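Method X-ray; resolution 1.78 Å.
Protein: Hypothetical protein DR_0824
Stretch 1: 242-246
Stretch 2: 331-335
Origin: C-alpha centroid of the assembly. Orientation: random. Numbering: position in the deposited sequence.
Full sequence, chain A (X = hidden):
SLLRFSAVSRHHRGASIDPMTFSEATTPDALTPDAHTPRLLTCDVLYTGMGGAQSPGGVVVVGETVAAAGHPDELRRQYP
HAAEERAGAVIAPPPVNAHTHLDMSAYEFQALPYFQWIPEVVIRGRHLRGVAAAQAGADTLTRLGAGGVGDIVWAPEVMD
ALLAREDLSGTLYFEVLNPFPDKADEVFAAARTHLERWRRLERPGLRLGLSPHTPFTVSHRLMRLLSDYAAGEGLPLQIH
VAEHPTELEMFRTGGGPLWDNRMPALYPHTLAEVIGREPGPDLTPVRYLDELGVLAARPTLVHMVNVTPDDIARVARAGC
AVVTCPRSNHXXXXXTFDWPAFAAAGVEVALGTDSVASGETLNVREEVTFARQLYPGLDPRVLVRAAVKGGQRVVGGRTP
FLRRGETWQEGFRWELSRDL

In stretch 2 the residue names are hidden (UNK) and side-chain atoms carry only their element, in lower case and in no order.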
ATOM      1  N   ALA A 242      -4.529   4.689  11.818  1.00 12.81           N
ATOM      2  CA  ALA A 242      -5.777   4.089  12.295  1.00 14.05           C
ATOM      3  C   ALA A 242      -5.978   2.628  11.884  1.00 15.44           C
ATOM      4  O   ALA A 242      -7.087   2.215  11.521  1.00 15.02           O
ATOM      5  CB  ALA A 242      -6.968   4.933  11.825  1.00 13.94           C
ATOM      6  N   GLU A 243      -4.911   1.842  11.975  1.00 14.86           N
ATOM      7  CA  GLU A 243      -4.978   0.435  11.597  1.00 15.27           C
ATOM      8  C   GLU A 243      -5.885  -0.396  12.495  1.00 16.23           C
ATOM      9  O   GLU A 243      -6.769  -1.088  11.998  1.00 15.18           O
ATOM     10  CB  GLU A 243      -3.574  -0.180  11.574  1.00 16.52           C
ATOM     11  CG  GLU A 243      -3.578  -1.668  11.209  1.00 15.98           C
ATOM     12  CD  GLU A 243      -2.192  -2.260  11.121  1.00 19.29           C
ATOM     13  OE1 GLU A 243      -1.260  -1.685  11.723  1.00 19.68           O
ATOM     14  OE2 GLU A 243      -2.034  -3.313  10.466  1.00 18.74           O
ATOM     15  N   HIS A 244      -5.678  -0.318  13.811  1.00 14.14           N
ATOM     16  CA  HIS A 244      -6.468  -1.086  14.774  1.00 15.54           C
ATOM     17  C   HIS A 244      -7.420  -0.161  15.544  1.00 15.47           C
ATOM     18  O   HIS A 244      -7.099   0.998  15.791  1.00 14.55           O
ATOM     19  CB  HIS A 244      -5.512  -1.807  15.738  1.00 15.75           C
ATOM     20  CG  HIS A 244      -6.146  -2.915  16.521  1.00 16.78           C
ATOM     21  ND1 HIS A 244      -6.770  -2.712  17.732  1.00 16.66           N
ATOM     22  CD2 HIS A 244      -6.257  -4.239  16.258  1.00 17.09           C
ATOM     23  CE1 HIS A 244      -7.239  -3.863  18.182  1.00 19.30           C
ATOM     24  NE2 HIS A 244      -6.941  -4.805  17.306  1.00 18.26           N
ATOM     25  N   PRO A 245      -8.613  -0.658  15.917  1.00 16.06           N
ATOM     26  CA  PRO A 245      -9.547   0.201  16.652  1.00 17.06           C
ATOM     27  C   PRO A 245      -8.997   0.796  17.946  1.00 18.17           C
ATOM     28  O   PRO A 245      -9.401   1.889  18.348  1.00 19.40           O
ATOM     29  CB  PRO A 245     -10.756  -0.713  16.888  1.00 18.16           C
ATOM     30  CG  PRO A 245     -10.173  -2.094  16.853  1.00 19.51           C
ATOM     31  CD  PRO A 245      -9.182  -2.002  15.715  1.00 18.27           C
ATOM     32  N   THR A 246      -8.078   0.087  18.595  1.00 18.12           N
ATOM     33  CA  THR A 246      -7.497   0.572  19.840  1.00 18.73           C
ATOM     34  C   THR A 246      -6.635   1.824  19.638  1.00 18.02           C
ATOM     35  O   THR A 246      -6.294   2.512  20.603  1.00 17.73           O
ATOM     36  CB  THR A 246      -6.670  -0.533  20.539  1.00 18.23           C
ATOM     37  OG1 THR A 246      -5.774  -1.137  19.601  1.00 19.37           O
ATOM     38  CG2 THR A 246      -7.596  -1.605  21.108  1.00 20.09           C
ATOM     39  N   UNK A 331      -6.572 -10.742   9.239  1.00 17.29           N
ATOM     40  CA  UNK A 331      -5.769 -11.563  10.142  1.00 17.95           C
ATOM     41  C   UNK A 331      -5.361 -10.853  11.428  1.00 17.63           C
ATOM     42  O   UNK A 331      -5.166 -11.497  12.459  1.00 18.40           O
ATOM     43  c   UNK A 331      -5.760 -14.844   7.394  1.00 22.33           C
ATOM     44  c   UNK A 331      -4.534 -12.096   9.418  1.00 18.26           C
ATOM     45  n   UNK A 331      -5.146 -14.159   6.445  1.00 23.64           N
ATOM     46  c   UNK A 331      -4.858 -13.061   8.322  1.00 21.24           C
ATOM     47  c   UNK A 331      -4.573 -13.040   7.001  1.00 20.46           C
ATOM     48  n   UNK A 331      -5.601 -14.203   8.538  1.00 23.79           N
ATOM     49  N   UNK A 332      -5.245  -9.532  11.380  1.00 16.30           N
ATOM     50  CA  UNK A 332      -4.869  -8.777  12.569  1.00 17.52           C
ATOM     51  C   UNK A 332      -6.091  -8.288  13.338  1.00 17.55           C
ATOM     52  O   UNK A 332      -5.966  -7.540  14.311  1.00 18.46           O
ATOM     53  c   UNK A 332      -3.958  -7.601  12.184  1.00 17.12           C
ATOM     54  c   UNK A 332      -1.741  -6.921  11.191  1.00 17.95           C
ATOM     55  c   UNK A 332      -1.835  -8.439  13.184  1.00 22.66           C
ATOM     56  c   UNK A 332      -2.517  -8.037  11.880  1.00 18.72           C
ATOM     57  N   UNK A 333      -7.271  -8.725  12.898  1.00 17.40           N
ATOM     58  CA  UNK A 333      -8.540  -8.364  13.530  1.00 19.30           C
ATOM     59  C   UNK A 333      -8.657  -6.860  13.738  1.00 19.16           C
ATOM     60  O   UNK A 333      -9.042  -6.395  14.815  1.00 20.34           O
ATOM     61  c   UNK A 333      -8.298 -10.578  14.769  1.00 25.92           C
ATOM     62  c   UNK A 333      -8.593 -11.373  16.028  1.00 28.72           C
ATOM     63  c   UNK A 333      -8.680  -9.101  14.869  1.00 21.50           C
ATOM     64  o   UNK A 333      -8.971 -12.555  15.899  1.00 32.72           O
ATOM     65  o   UNK A 333      -8.434 -10.833  17.142  1.00 30.89           O
ATOM     66  N   UNK A 334      -8.343  -6.104  12.693  1.00 18.33           N
ATOM     67  CA  UNK A 334      -8.390  -4.645  12.752  1.00 17.37           C
ATOM     68  C   UNK A 334      -9.721  -4.043  12.366  1.00 17.70           C
ATOM     69  O   UNK A 334      -9.942  -2.849  12.554  1.00 17.24           O
ATOM     70  s   UNK A 334      -5.670  -4.455  12.224  1.00 20.72           S
ATOM     71  c   UNK A 334      -7.351  -4.048  11.814  1.00 18.44           C
ATOM     72  N   UNK A 335     -10.604  -4.861  11.815  1.00 17.39           N
ATOM     73  CA  UNK A 335     -11.870  -4.336  11.350  1.00 17.09           C
ATOM     74  C   UNK A 335     -11.750  -4.278   9.838  1.00 17.87           C
ATOM     75  O   UNK A 335     -10.761  -4.765   9.278  1.00 16.82           O
TER

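Position 331 carries six side-chain atoms: one carbon leading to a five-membered ring of three carbons and two nitrogens. The side chain is out of reach of stretch 1 and takes no part in the contact. Only an imidazole fits, so the residue is His331.

Position 332 has four carbons and no heteroatom, forked at the second. The CA-to-CB bond points toward stretch 1, and a terminal carbon of the fork lies 3.7 Å from OE2 of Glu243, a van der Waals approach to the end of an extended side chain. The backbone O of 332 lies near the plane of the His244 ring, 3.8 Å from CD2. A fork at the second carbon, rather than at the first, separates leucine from isoleucine, and the residue is Leu332. It is the first residue after a helix to leave helical backbone angles, and a compact, branched hydrocarbon suits this buried place.

At position 333 three carbons form an unbranched chain, the third bearing two oxygens. The CA-to-CB bond points sideways relative to stretch 1, and the side chain makes no close contact with it. The contribution comes from the backbone: O of 333 lies 3.6 Å from NE2 of His244. The carboxylate at the end of a three-carbon chain identifies Glu333, which is exposed, a setting in which a charged group can meet solvent.

Position 334 shows one carbon and one sulfur. Its CB sits only 3.0 Å from the backbone O of Glu243, and the sulfur is 3.6 Å from CG of Glu243. The sulfur also approaches the edge of the His244 ring, 4.1 Å from CD2, while the backbone O of 334 meets CD of Pro245 at 3.4 Å. The residue is Cys334, whose small side chain suits a crowded, buried site.

Position 335 has no side-chain atoms and makes no contact with stretch 1; it is Gly335. With phi 104° and psi -172°, a CB would be jammed against the carbonyl O of Cys334, so the backbone itself calls for glycine.

The contact joins segments remote in sequence through close packing, with no hydrogen bond between them. The backbones come nearest at His244 and Cys334, whose CA atoms are 4.5 Å apart; Cys334 has the most area covered and packs on both Glu243 and His244. Within stretch 1, the His244 ring is held by a helix-capping bond, with Thr246 N donating to His244 ND1 at 3.2 Å, and by a hydrogen bond between His244 ND1 and Thr246 OG1 at 2.6 Å. The CD2 and NE2 atoms of the ring lie near stretch 2: Leu332 O and Cys334 SG are at the ring edge.

Stretch 2, residues 331-335: HLECG
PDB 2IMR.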